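Local coordinates for protein acetyl xylan esterase (Metagenome, PDB 6XYC) that probably removes acetyl and feruloyl groups from xylan as an alpha/beta-hydrolase esterase, a bifunctional enzyme of gut microbial polysaccharide breakdown, at residues A[21-24]-A[25-28]; A[85-88]-A[89-92]. All coordinates share one frame; numbering follows the deposited sequence.

Contact 1: A[21-24]-A[25-28]; sequences SLES and HNLD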
ATOM      1  N   SER A  21      -1.929 -15.398  16.262  1.00 32.17           N
ATOM      2  CA  SER A  21      -1.316 -16.575  15.663  0.57 33.81           C
ATOM      3  C   SER A  21      -1.663 -16.726  14.188  1.00 33.23           C
ATOM      4  O   SER A  21      -1.551 -17.828  13.642  1.00 33.65           O
ATOM      5  CB  SER A  21      -1.743 -17.831  16.423  0.57 37.77           C
ATOM      6  OG  SER A  21      -3.100 -18.139  16.149  0.57 38.06           O
ATOM      7  N   LEU A  22      -2.077 -15.648  13.530  1.00 29.04           N
ATOM      8  CA  LEU A  22      -2.489 -15.710  12.135  1.00 30.67           C
ATOM      9  C   LEU A  22      -1.338 -15.339  11.216  1.00 28.28           C
ATOM     10  O   LEU A  22      -0.674 -14.318  11.422  1.00 27.59           O
ATOM     11  CB  LEU A  22      -3.692 -14.790  11.901  1.00 30.15           C
ATOM     12  CG  LEU A  22      -4.915 -15.136  12.758  1.00 34.52           C
ATOM     13  CD1 LEU A  22      -6.017 -14.108  12.550  1.00 36.55           C
ATOM     14  CD2 LEU A  22      -5.418 -16.542  12.459  1.00 38.37           C
ATOM     15  N   GLU A  23      -1.091 -16.186  10.215  1.00 28.59           N
ATOM     16  CA  GLU A  23      -0.073 -15.880   9.215  1.00 32.34           C
ATOM     17  C   GLU A  23      -0.439 -14.639   8.411  1.00 28.00           C
ATOM     18  O   GLU A  23       0.445 -13.929   7.921  1.00 26.65           O
ATOM     19  CB  GLU A  23       0.111 -17.079   8.289  1.00 37.09           C
ATOM     20  CG  GLU A  23       1.322 -16.997   7.394  1.00 52.02           C
ATOM     21  CD  GLU A  23       1.442 -18.190   6.472  1.00 78.21           C
ATOM     22  OE1 GLU A  23       1.283 -19.334   6.948  1.00 68.94           O
ATOM     23  OE2 GLU A  23       1.699 -17.987   5.267  1.00 75.72           O
ATOM     24  N   SER A  24      -1.736 -14.367   8.266  1.00 29.44           N
ATOM     25  CA  SER A  24      -2.193 -13.144   7.617  1.00 25.68           C
ATOM     26  C   SER A  24      -1.726 -11.890   8.335  1.00 26.70           C
ATOM     27  O   SER A  24      -1.827 -10.799   7.766  1.00 26.93           O
ATOM     28  CB  SER A  24      -3.720 -13.149   7.533  1.00 25.69           C
ATOM     29  OG  SER A  24      -4.296 -13.261   8.826  1.00 30.08           O
ATOM     30  N   HIS A  25      -1.227 -12.012   9.565  1.00 27.63           N
ATOM     31  CA  HIS A  25      -0.724 -10.878  10.325  1.00 26.13           C
ATOM     32  C   HIS A  25       0.774 -11.002  10.585  1.00 26.54           C
ATOM     33  O   HIS A  25       1.270 -10.549  11.621  1.00 23.80           O
ATOM     34  CB  HIS A  25      -1.485 -10.733  11.643  1.00 28.21           C
ATOM     35  CG  HIS A  25      -2.866 -10.179  11.482  1.00 29.99           C
ATOM     36  ND1 HIS A  25      -3.892 -10.480  12.354  1.00 31.12           N
ATOM     37  CD2 HIS A  25      -3.393  -9.344  10.553  1.00 29.36           C
ATOM     38  CE1 HIS A  25      -4.991  -9.856  11.967  1.00 29.74           C
ATOM     39  NE2 HIS A  25      -4.715  -9.159  10.878  1.00 29.63           N
ATOM     40  N   ASN A  26       1.496 -11.624   9.660  1.00 24.81           N
ATOM     41  CA  ASN A  26       2.946 -11.700   9.716  1.00 23.94           C
ATOM     42  C   ASN A  26       3.571 -10.693   8.761  1.00 24.43           C
ATOM     43  O   ASN A  26       2.955 -10.257   7.788  1.00 23.80           O
ATOM     44  CB  ASN A  26       3.438 -13.104   9.366  1.00 26.38           C
ATOM     45  CG  ASN A  26       3.191 -14.105  10.468  1.00 29.20           C
ATOM     46  OD1 ASN A  26       2.854 -13.748  11.594  1.00 26.76           O
ATOM     47  ND2 ASN A  26       3.376 -15.384  10.145  1.00 31.67           N
ATOM     48  N   LEU A  27       4.820 -10.338   9.046  1.00 23.30           N
ATOM     49  CA  LEU A  27       5.603  -9.509   8.144  1.00 23.90           C
ATOM     50  C   LEU A  27       7.046  -9.988   8.149  1.00 26.24           C
ATOM     51  O   LEU A  27       7.465 -10.745   9.028  1.00 23.25           O
ATOM     52  CB  LEU A  27       5.531  -8.026   8.535  1.00 21.66           C
ATOM     53  CG  LEU A  27       5.784  -7.633   9.988  1.00 26.49           C
ATOM     54  CD1 LEU A  27       7.262  -7.590  10.294  1.00 25.09           C
ATOM     55  CD2 LEU A  27       5.120  -6.281  10.252  1.00 23.26           C
ATOM     56  N   ASP A  28       7.796  -9.547   7.144  1.00 24.48           N
ATOM     57  CA  ASP A  28       9.226  -9.806   7.044  1.00 22.44           C
ATOM     58  C   ASP A  28       9.963  -8.474   7.065  1.00 26.67           C
ATOM     59  O   ASP A  28       9.497  -7.493   6.478  1.00 25.38           O
ATOM     60  CB  ASP A  28       9.564 -10.572   5.766  1.00 23.83           C
ATOM     61  CG  ASP A  28       8.775 -11.859   5.627  1.00 25.64           C
ATOM     62  OD1 ASP A  28       8.430 -12.467   6.667  1.00 25.79           O
ATOM     63  OD2 ASP A  28       8.504 -12.249   4.475  1.00 26.75           O
TER
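The imidazole of His-25 stands over the hydroxyl of Ser-24: OG lies 4.3 Å above the ring plane, over its centre, and 4.3 Å from CG of His-25. Two torsions bring them together. The hydroxyl of Ser-24 is tucked between its own backbone N and carbonyl carbon (chi1 58°), while the ring leaves on the N side of its residue, opposite the carbonyl carbon. Leu-22 CD1 comes obliquely to within 4.2 Å of His-25 ND1, an apolar flank; the ring of Tyr-17 also meets the imidazole. Histidine suits the site because it has a nitrogen for each of two acidic residues: ND1 pairs with Asp-20 and NE2 with Asp-93, and the two bonds fix the ring's rotation. Carboxylates at both nitrogens would probably favour the protonated form.

Glu-23 and Asn-26 make the second pair. Their side chains cross at about a right angle, CG of Glu-23 meeting ND2 of Asn-26 at 3.8 Å; the carboxylate and amide planes are nearly parallel, yet no hydrogen bond joins them. The backbone here makes a short 3-10 segment, two overlapping turns closed by His-25 N to Leu-22 O (3.0 Å) and Asn-26 N to Glu-23 O (3.1 Å).

The segment carries the chain from strand 8-16 into strand 26-32, its antiparallel neighbour in the alpha/beta-hydrolase sheet. On the other side strand 26-32 pairs, again antiparallel, with strand 73-77, and Asp-93 ties His-25 to helix 89-103.

Contact 2: A[85-88]-A[89-92]; sequences AIWP and AQIQ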
ATOM      1  N   ALA A  85     -12.207 -12.018   5.526  1.00 27.12           N
ATOM      2  CA  ALA A  85     -12.643 -10.851   6.279  1.00 27.40           C
ATOM      3  C   ALA A  85     -12.919  -9.738   5.284  1.00 28.92           C
ATOM      4  O   ALA A  85     -12.079  -9.466   4.421  1.00 28.19           O
ATOM      5  CB  ALA A  85     -11.585 -10.404   7.288  1.00 28.99           C
ATOM      6  N   ILE A  86     -14.075  -9.084   5.400  1.00 26.46           N
ATOM      7  CA  ILE A  86     -14.415  -8.057   4.422  1.00 28.74           C
ATOM      8  C   ILE A  86     -13.873  -6.713   4.895  1.00 26.51           C
ATOM      9  O   ILE A  86     -13.428  -6.576   6.041  1.00 23.48           O
ATOM     10  CB  ILE A  86     -15.931  -7.991   4.150  1.00 30.39           C
ATOM     11  CG1 ILE A  86     -16.720  -7.562   5.381  1.00 31.07           C
ATOM     12  CG2 ILE A  86     -16.432  -9.339   3.641  1.00 33.44           C
ATOM     13  CD1 ILE A  86     -18.117  -7.088   5.065  1.00 37.73           C
ATOM     14  N   TRP A  87     -13.874  -5.734   4.001  1.00 24.82           N
ATOM     15  CA  TRP A  87     -13.473  -4.376   4.337  1.00 26.54           C
ATOM     16  C   TRP A  87     -14.170  -3.931   5.621  1.00 24.82           C
ATOM     17  O   TRP A  87     -15.369  -4.180   5.786  1.00 27.25           O
ATOM     18  CB  TRP A  87     -13.838  -3.453   3.169  1.00 25.69           C
ATOM     19  CG  TRP A  87     -13.249  -2.083   3.168  1.00 24.21           C
ATOM     20  CD1 TRP A  87     -13.920  -0.916   3.351  1.00 23.68           C
ATOM     21  CD2 TRP A  87     -11.887  -1.733   2.906  1.00 24.17           C
ATOM     22  NE1 TRP A  87     -13.057   0.145   3.243  1.00 26.25           N
ATOM     23  CE2 TRP A  87     -11.800  -0.328   2.968  1.00 24.88           C
ATOM     24  CE3 TRP A  87     -10.731  -2.471   2.634  1.00 24.18           C
ATOM     25  CZ2 TRP A  87     -10.600   0.357   2.772  1.00 23.11           C
ATOM     26  CZ3 TRP A  87      -9.541  -1.788   2.446  1.00 22.74           C
ATOM     27  CH2 TRP A  87      -9.483  -0.390   2.521  1.00 25.78           C
ATOM     28  N   PRO A  88     -13.471  -3.236   6.531  1.00 24.31           N
ATOM     29  CA  PRO A  88     -12.110  -2.684   6.407  1.00 24.92           C
ATOM     30  C   PRO A  88     -10.973  -3.512   7.020  1.00 24.39           C
ATOM     31  O   PRO A  88      -9.964  -2.938   7.425  1.00 23.83           O
ATOM     32  CB  PRO A  88     -12.223  -1.365   7.161  1.00 24.01           C
ATOM     33  CG  PRO A  88     -13.200  -1.718   8.317  1.00 27.24           C
ATOM     34  CD  PRO A  88     -14.134  -2.794   7.776  1.00 27.41           C
ATOM     35  N   ALA A  89     -11.141  -4.834   7.081  1.00 23.99           N
ATOM     36  CA  ALA A  89     -10.101  -5.672   7.665  1.00 25.66           C
ATOM     37  C   ALA A  89      -8.736  -5.352   7.068  1.00 25.81           C
ATOM     38  O   ALA A  89      -7.741  -5.231   7.792  1.00 22.56           O
ATOM     39  CB  ALA A  89     -10.440  -7.149   7.457  1.00 26.17           C
ATOM     40  N   GLN A  90      -8.675  -5.183   5.748  1.00 24.10           N
ATOM     41  CA  GLN A  90      -7.389  -5.087   5.071  1.00 24.76           C
ATOM     42  C   GLN A  90      -6.636  -3.813   5.441  1.00 24.72           C
ATOM     43  O   GLN A  90      -5.412  -3.844   5.620  1.00 22.54           O
ATOM     44  CB  GLN A  90      -7.605  -5.173   3.562  1.00 23.88           C
ATOM     45  CG  GLN A  90      -7.997  -6.560   3.063  1.00 23.28           C
ATOM     46  CD  GLN A  90      -9.433  -6.922   3.383  1.00 26.38           C
ATOM     47  OE1 GLN A  90     -10.289  -6.050   3.520  1.00 23.52           O
ATOM     48  NE2 GLN A  90      -9.704  -8.216   3.515  1.00 22.43           N
ATOM     49  N   ILE A  91      -7.335  -2.682   5.553  1.00 23.39           N
ATOM     50  CA  ILE A  91      -6.632  -1.462   5.943  1.00 24.29           C
ATOM     51  C   ILE A  91      -6.339  -1.462   7.443  1.00 23.64           C
ATOM     52  O   ILE A  91      -5.316  -0.919   7.875  1.00 24.89           O
ATOM     53  CB  ILE A  91      -7.430  -0.216   5.507  1.00 23.13           C
ATOM     54  CG1 ILE A  91      -6.623   1.053   5.778  1.00 24.90           C
ATOM     55  CG2 ILE A  91      -8.773  -0.149   6.212  1.00 26.03           C
ATOM     56  CD1 ILE A  91      -5.250   1.085   5.100  1.00 25.08           C
ATOM     57  N   GLN A  92      -7.196  -2.087   8.256  1.00 25.96           N
ATOM     58  CA  GLN A  92      -6.878  -2.249   9.671  1.00 27.12           C
ATOM     59  C   GLN A  92      -5.620  -3.089   9.848  1.00 24.41           C
ATOM     60  O   GLN A  92      -4.813  -2.837  10.751  1.00 23.57           O
ATOM     61  CB  GLN A  92      -8.047  -2.897  10.412  1.00 25.84           C
ATOM     62  CG  GLN A  92      -9.216  -1.971  10.666  1.00 27.72           C
ATOM     63  CD  GLN A  92     -10.212  -2.568  11.636  1.00 30.63           C
ATOM     64  OE1 GLN A  92      -9.939  -3.582  12.277  1.00 30.66           O
ATOM     65  NE2 GLN A  92     -11.376  -1.946  11.748  1.00 30.87           N
TER
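Two backbone carbonyls hold the amide nitrogen of Gln-90: NE2 donates to Ala-85 O at 2.8 Å and also to Arg-80 O. The loop enters helix 89-103 of the alpha/beta-hydrolase fold through a type VIa turn, its Trp-87 to Pro-88 peptide cis, closed by Ala-89 N to Ile-86 O (3.1 Å). The bond to Ala-85, fairly straight (162°), lies in the amide plane because the glutamine chain bends back at chi2 (75°). Gln-90 OE1 is buried with no partner in the model and lies 3.7 Å from Trp-87 CE3, at the indole edge, with amide and ring almost coplanar.

Trp-87 offers a face to the first turn of the helix. Ile-91 CG2 makes a CH-pi contact 4.1 Å from the centroid of the six-membered ring of Trp-87. A hydrogen bond from Trp-87 NE1 to Leu-208 O also holds the indole. The beta-branched isoleucine suits this place, since CG2 also packs on Pro-88 CB.

Pro-88 is the N-cap, where proline's missing N-H costs little. Ala-85 CB and Ala-89 CB meet at 3.5 Å, tighter than usual van der Waals contact. Gln-92 N closes the first helical turn on Pro-88 O at 3.0 Å, while its side-chain NE2 bonds to Asp-147 O.

How the contacts relate
Both contacts are local, and each lies where a loop runs into a regular element: contact 1 starts strand 26-32, contact 2 starts helix 89-103. Their nearest atoms are about 6 Å apart and do not touch, but helix 89-103 connects them, because Asp-93, just beyond contact 2, binds the histidine of contact 1; Arg-80 also borders both. Each is partly buried. Contact 1 has exposed residues on its turn and relies on charged and polar partners where strand 26-32 begins. Contact 2, nearer the chain centre, adds apolar and aromatic packing against helices 122-131 and 189-193, with an amide to satisfy loop carbonyls.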